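Local atomic coordinates of pyrethroid hydrolase (Sphingobium faniae, PDB entry 5Y5R), a protein that hydrolyses the ester bond of pyrethroid insecticides such as permethrin and cypermethrin, releasing an alcohol and a cyclopropanecarboxylic acid. Residues 88-102 / 184-197. Numbering follows the deposited sequence.
Sequences AQHHPDKVAGLIYLT and PMEGRALEIPRLYI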
loop_
_atom_site.group_PDB
_atom_site.type_symbol
_atom_site.label_atom_id
_atom_site.label_comp_id
_atom_site.label_asym_id
_atom_site.label_seq_id
_atom_site.Cartn_x
_atom_site.Cartn_y
_atom_site.Cartn_z
ATOM N N ALA A 88 2.921 -10.716 5.791
ATOM C CA ALA A 88 3.711 -11.781 5.191
ATOM C C ALA A 88 4.397 -12.579 6.279
ATOM O O ALA A 88 4.413 -13.815 6.240
ATOM C CB ALA A 88 4.736 -11.192 4.217
ATOM N N GLN A 89 4.845 -11.881 7.325
ATOM C CA GLN A 89 5.588 -12.517 8.397
ATOM C C GLN A 89 4.706 -13.434 9.221
ATOM O O GLN A 89 5.168 -14.485 9.678
ATOM C CB GLN A 89 6.264 -11.441 9.260
ATOM C CG GLN A 89 6.861 -11.910 10.582
ATOM C CD GLN A 89 7.892 -12.985 10.365
ATOM O OE1 GLN A 89 8.532 -13.018 9.328
ATOM N NE2 GLN A 89 8.101 -13.830 11.365
ATOM N N HIS A 90 3.445 -13.070 9.425
ATOM C CA HIS A 90 2.590 -13.876 10.277
ATOM C C HIS A 90 1.760 -14.888 9.505
ATOM O O HIS A 90 1.284 -15.858 10.103
ATOM C CB HIS A 90 1.678 -12.989 11.129
ATOM C CG HIS A 90 2.428 -12.118 12.099
ATOM N ND1 HIS A 90 3.105 -10.982 11.718
ATOM C CD2 HIS A 90 2.659 -12.264 13.425
ATOM C CE1 HIS A 90 3.705 -10.448 12.772
ATOM N NE2 HIS A 90 3.443 -11.205 13.823
ATOM N N HIS A 91 1.631 -14.727 8.183
ATOM C CA HIS A 91 0.923 -15.702 7.354
ATOM C C HIS A 91 1.772 -16.113 6.148
ATOM O O HIS A 91 1.283 -16.145 5.019
ATOM C CB HIS A 91 -0.399 -15.109 6.893
ATOM C CG HIS A 91 -1.241 -14.583 8.010
ATOM N ND1 HIS A 91 -2.060 -15.389 8.768
ATOM C CD2 HIS A 91 -1.404 -13.325 8.485
ATOM C CE1 HIS A 91 -2.678 -14.654 9.677
ATOM N NE2 HIS A 91 -2.300 -13.398 9.526
ATOM N N PRO A 92 3.049 -16.454 6.354
ATOM C CA PRO A 92 3.903 -16.751 5.204
ATOM C C PRO A 92 3.431 -17.962 4.454
ATOM O O PRO A 92 3.780 -18.118 3.282
ATOM C CB PRO A 92 5.277 -16.990 5.837
ATOM C CG PRO A 92 4.961 -17.549 7.137
ATOM C CD PRO A 92 3.756 -16.772 7.611
ATOM N N ASP A 93 2.727 -18.868 5.140
ATOM C CA ASP A 93 2.178 -20.059 4.507
ATOM C C ASP A 93 1.009 -19.741 3.587
ATOM O O ASP A 93 0.618 -20.597 2.783
ATOM C CB ASP A 93 1.769 -21.091 5.573
ATOM C CG ASP A 93 0.809 -20.527 6.647
ATOM O OD1 ASP A 93 0.957 -19.361 7.111
ATOM O OD2 ASP A 93 -0.106 -21.283 7.047
ATOM N N LYS A 94 0.424 -18.552 3.705
ATOM C CA LYS A 94 -0.712 -18.182 2.876
ATOM C C LYS A 94 -0.358 -17.223 1.747
ATOM O O LYS A 94 -1.133 -17.103 0.790
ATOM C CB LYS A 94 -1.820 -17.584 3.750
ATOM C CG LYS A 94 -2.363 -18.553 4.805
ATOM C CD LYS A 94 -3.638 -19.220 4.323
ATOM C CE LYS A 94 -4.288 -20.057 5.393
ATOM N NZ LYS A 94 -5.608 -20.603 4.914
ATOM N N VAL A 95 0.781 -16.542 1.832
ATOM C CA VAL A 95 1.172 -15.528 0.865
ATOM C C VAL A 95 2.205 -16.138 -0.073
ATOM O O VAL A 95 3.255 -16.616 0.368
ATOM C CB VAL A 95 1.731 -14.271 1.554
ATOM C CG1 VAL A 95 2.101 -13.225 0.508
ATOM C CG2 VAL A 95 0.693 -13.693 2.578
ATOM N N ALA A 96 1.884 -16.139 -1.359
ATOM C CA ALA A 96 2.759 -16.569 -2.444
ATOM C C ALA A 96 3.534 -15.424 -3.088
ATOM O O ALA A 96 4.454 -15.693 -3.871
ATOM C CB ALA A 96 1.942 -17.292 -3.518
ATOM N N GLY A 97 3.155 -14.172 -2.845
ATOM C CA GLY A 97 3.816 -13.053 -3.490
ATOM C C GLY A 97 3.489 -11.727 -2.836
ATOM O O GLY A 97 2.402 -11.538 -2.277
ATOM N N LEU A 98 4.432 -10.793 -2.924
ATOM C CA LEU A 98 4.268 -9.453 -2.358
ATOM C C LEU A 98 4.462 -8.401 -3.440
ATOM O O LEU A 98 5.485 -8.390 -4.129
ATOM C CB LEU A 98 5.262 -9.204 -1.214
ATOM C CG LEU A 98 5.033 -10.039 0.050
ATOM C CD1 LEU A 98 6.168 -9.828 1.041
ATOM C CD2 LEU A 98 3.683 -9.720 0.715
ATOM N N ILE A 99 3.503 -7.499 -3.569
ATOM C CA ILE A 99 3.579 -6.431 -4.549
ATOM C C ILE A 99 3.567 -5.096 -3.820
ATOM O O ILE A 99 2.584 -4.772 -3.144
ATOM C CB ILE A 99 2.409 -6.499 -5.533
ATOM C CG1 ILE A 99 2.370 -7.851 -6.254
ATOM C CG2 ILE A 99 2.518 -5.374 -6.544
ATOM C CD1 ILE A 99 1.235 -7.923 -7.209
ATOM N N TYR A 100 4.612 -4.295 -4.015
ATOM C CA TYR A 100 4.730 -2.967 -3.410
ATOM C C TYR A 100 4.508 -1.913 -4.493
ATOM O O TYR A 100 5.398 -1.659 -5.313
ATOM C CB TYR A 100 6.091 -2.792 -2.726
ATOM C CG TYR A 100 6.333 -3.719 -1.568
ATOM C CD1 TYR A 100 6.763 -5.026 -1.773
ATOM C CD2 TYR A 100 6.117 -3.305 -0.277
ATOM C CE1 TYR A 100 7.003 -5.883 -0.733
ATOM C CE2 TYR A 100 6.335 -4.155 0.774
ATOM C CZ TYR A 100 6.767 -5.456 0.545
ATOM O OH TYR A 100 7.017 -6.301 1.606
ATOM N N LEU A 101 3.345 -1.272 -4.475
ATOM C CA LEU A 101 2.939 -0.302 -5.491
ATOM C C LEU A 101 3.209 1.107 -4.974
ATOM O O LEU A 101 2.387 1.683 -4.245
ATOM C CB LEU A 101 1.465 -0.500 -5.872
ATOM C CG LEU A 101 0.850 0.530 -6.823
ATOM C CD1 LEU A 101 1.626 0.683 -8.149
ATOM C CD2 LEU A 101 -0.608 0.197 -7.088
ATOM N N THR A 102 4.319 1.690 -5.453
ATOM C CA THR A 102 4.944 2.918 -4.955
ATOM C C THR A 102 4.662 2.967 -3.462
ATOM O O THR A 102 4.015 3.888 -2.939
ATOM C CB THR A 102 4.501 4.145 -5.783
ATOM O OG1 THR A 102 5.240 5.310 -5.387
ATOM C CG2 THR A 102 2.968 4.423 -5.721
ATOM N N PRO A 184 8.688 -6.823 10.817
ATOM C CA PRO A 184 9.138 -8.043 11.491
ATOM C C PRO A 184 9.492 -9.194 10.558
ATOM O O PRO A 184 9.716 -10.306 11.046
ATOM C CB PRO A 184 7.920 -8.401 12.340
ATOM C CG PRO A 184 6.770 -8.013 11.445
ATOM C CD PRO A 184 7.231 -6.796 10.659
HETATM N N MSE A 185 9.540 -8.976 9.252
HETATM C CA MSE A 185 9.810 -10.086 8.343
HETATM C C MSE A 185 11.130 -10.761 8.641
HETATM O O MSE A 185 12.175 -10.109 8.682
HETATM C CB MSE A 185 9.801 -9.613 6.902
HETATM C CG MSE A 185 8.424 -9.518 6.330
HETATM SE SE MSE A 185 8.542 -8.668 4.634
HETATM C CE MSE A 185 9.349 -10.195 3.710
ATOM N N GLU A 186 11.075 -12.075 8.856
ATOM C CA GLU A 186 12.280 -12.850 9.078
ATOM C C GLU A 186 12.124 -14.223 8.443
ATOM O O GLU A 186 11.003 -14.699 8.209
ATOM C CB GLU A 186 12.567 -13.014 10.568
ATOM C CG GLU A 186 11.562 -13.875 11.272
ATOM C CD GLU A 186 11.782 -13.930 12.766
ATOM O OE1 GLU A 186 12.345 -12.969 13.341
ATOM O OE2 GLU A 186 11.391 -14.948 13.370
ATOM N N GLY A 187 13.272 -14.866 8.190
ATOM C CA GLY A 187 13.250 -16.259 7.806
ATOM C C GLY A 187 12.391 -16.576 6.602
ATOM O O GLY A 187 12.690 -16.201 5.465
ATOM N N ARG A 188 11.301 -17.283 6.873
ATOM C CA ARG A 188 10.485 -17.832 5.802
ATOM C C ARG A 188 9.871 -16.730 4.947
ATOM O O ARG A 188 9.863 -16.828 3.712
ATOM C CB ARG A 188 9.398 -18.686 6.457
ATOM C CG ARG A 188 8.833 -19.834 5.681
ATOM C CD ARG A 188 7.688 -20.392 6.501
ATOM N NE ARG A 188 6.738 -21.133 5.684
ATOM C CZ ARG A 188 5.812 -21.944 6.186
ATOM N NH1 ARG A 188 5.725 -22.112 7.502
ATOM N NH2 ARG A 188 4.985 -22.588 5.371
ATOM N N ALA A 189 9.455 -15.626 5.578
ATOM C CA ALA A 189 8.832 -14.522 4.854
ATOM C C ALA A 189 9.750 -13.897 3.811
ATOM O O ALA A 189 9.268 -13.391 2.790
ATOM C CB ALA A 189 8.370 -13.452 5.843
ATOM N N LEU A 190 11.062 -13.902 4.048
ATOM C CA LEU A 190 11.990 -13.314 3.086
ATOM C C LEU A 190 12.202 -14.181 1.845
ATOM O O LEU A 190 12.862 -13.736 0.900
ATOM C CB LEU A 190 13.327 -13.021 3.762
ATOM C CG LEU A 190 13.223 -11.926 4.834
ATOM C CD1 LEU A 190 14.499 -11.905 5.659
ATOM C CD2 LEU A 190 12.999 -10.596 4.163
ATOM N N GLU A 191 11.635 -15.379 1.803
ATOM C CA GLU A 191 11.657 -16.169 0.580
ATOM C C GLU A 191 10.472 -15.865 -0.315
ATOM O O GLU A 191 10.426 -16.322 -1.458
ATOM C CB GLU A 191 11.628 -17.661 0.911
ATOM C CG GLU A 191 12.397 -18.043 2.144
ATOM C CD GLU A 191 12.804 -19.471 2.109
ATOM O OE1 GLU A 191 13.880 -19.743 1.557
ATOM O OE2 GLU A 191 12.061 -20.325 2.623
ATOM N N ILE A 192 9.498 -15.137 0.188
ATOM C CA ILE A 192 8.336 -14.824 -0.630
ATOM C C ILE A 192 8.792 -13.919 -1.771
ATOM O O ILE A 192 9.503 -12.924 -1.518
ATOM C CB ILE A 192 7.274 -14.147 0.227
ATOM C CG1 ILE A 192 6.790 -15.080 1.341
ATOM C CG2 ILE A 192 6.142 -13.650 -0.607
ATOM C CD1 ILE A 192 5.592 -14.505 2.143
ATOM N N PRO A 193 8.466 -14.236 -3.026
ATOM C CA PRO A 193 8.843 -13.348 -4.136
ATOM C C PRO A 193 8.256 -11.957 -3.947
ATOM O O PRO A 193 7.100 -11.792 -3.545
ATOM C CB PRO A 193 8.259 -14.039 -5.368
ATOM C CG PRO A 193 8.189 -15.491 -4.992
ATOM C CD PRO A 193 7.920 -15.520 -3.495
ATOM N N ARG A 194 9.055 -10.955 -4.287
ATOM C CA ARG A 194 8.716 -9.556 -4.058
ATOM C C ARG A 194 8.788 -8.805 -5.377
ATOM O O ARG A 194 9.668 -9.069 -6.213
ATOM C CB ARG A 194 9.681 -8.908 -3.041
ATOM C CG ARG A 194 9.647 -9.498 -1.649
ATOM C CD ARG A 194 10.766 -8.894 -0.773
ATOM N NE ARG A 194 12.114 -9.245 -1.233
ATOM C CZ ARG A 194 12.785 -10.302 -0.786
ATOM N NH1 ARG A 194 12.223 -11.087 0.123
ATOM N NH2 ARG A 194 14.010 -10.578 -1.240
ATOM N N LEU A 195 7.808 -7.943 -5.601
ATOM C CA LEU A 195 7.783 -7.067 -6.764
ATOM C C LEU A 195 7.496 -5.642 -6.313
ATOM O O LEU A 195 6.565 -5.411 -5.522
ATOM C CB LEU A 195 6.741 -7.551 -7.783
ATOM C CG LEU A 195 6.296 -6.600 -8.885
ATOM C CD1 LEU A 195 7.470 -6.317 -9.799
ATOM C CD2 LEU A 195 5.148 -7.248 -9.665
ATOM N N TYR A 196 8.301 -4.697 -6.805
ATOM C CA TYR A 196 8.061 -3.273 -6.635
ATOM C C TYR A 196 7.590 -2.684 -7.960
ATOM O O TYR A 196 8.296 -2.765 -8.966
ATOM C CB TYR A 196 9.322 -2.538 -6.163
ATOM C CG TYR A 196 9.014 -1.220 -5.467
ATOM C CD1 TYR A 196 8.772 -0.063 -6.185
ATOM C CD2 TYR A 196 8.935 -1.157 -4.089
ATOM C CE1 TYR A 196 8.479 1.139 -5.529
ATOM C CE2 TYR A 196 8.642 0.025 -3.435
ATOM C CZ TYR A 196 8.413 1.160 -4.148
ATOM O OH TYR A 196 8.111 2.311 -3.453
ATOM N N ILE A 197 6.413 -2.074 -7.957
ATOM C CA ILE A 197 5.915 -1.325 -9.109
ATOM C C ILE A 197 6.133 0.141 -8.800
ATOM O O ILE A 197 5.443 0.697 -7.937
ATOM C CB ILE A 197 4.431 -1.610 -9.397
ATOM C CG1 ILE A 197 4.190 -3.109 -9.575
ATOM C CG2 ILE A 197 3.973 -0.825 -10.632
ATOM C CD1 ILE A 197 2.785 -3.453 -10.036
#
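Strands 97-101 and 194-197 run parallel, their axes 4.6 Å apart at closest approach, in an alternating ladder: Leu98, Tyr100 and Thr102 N donate to Pro193, Leu195 and Ile197 O (Tyr100 N to Leu195 O 2.7 Å), and Leu195 and Ile197 N answer to Leu98 and Tyr100 O. On the sheet face carrying Tyr100 and Tyr196, the Tyr196 ring leans across to strand 97-101: with CG anti to the backbone N (chi1 -158°), it lays one face, off-centre toward the rim, over Tyr100 O and brings CD2 to 3.6 Å from Tyr100 CB. On the opposite side of the sheet, Leu101 CD1 meets Ile197 CG2 at 3.7 Å. These are neighbouring parallel strands of the alpha/beta-hydrolase sheet, and strand 95-101 delivers Thr102, whose OG1 hydrogen-bonds Asp202, the probable charge-relay acid. Just before strand 194-197, Ile192 packs between the end of helix 80-90 and the start of strand 95-101, CD1 against Ala88 CB and, at 3.9 Å, Val95 CB, while CG2 lies 3.8 Å from Leu98 CG. Selenomethionine Met185 meets Leu98 tip to tip, CE to CD1 at 4.2 Å. At the helix end, the bend of Gln89 at chi2 (58°) turns its amide back to the 184-186 chain, where OE1 accepts a hydrogen bond from Glu186 N (2.8 Å), the donor standing above the amide plane, and Arg188 stretches across Pro92 toward exposed Asp93 without forming a salt bridge.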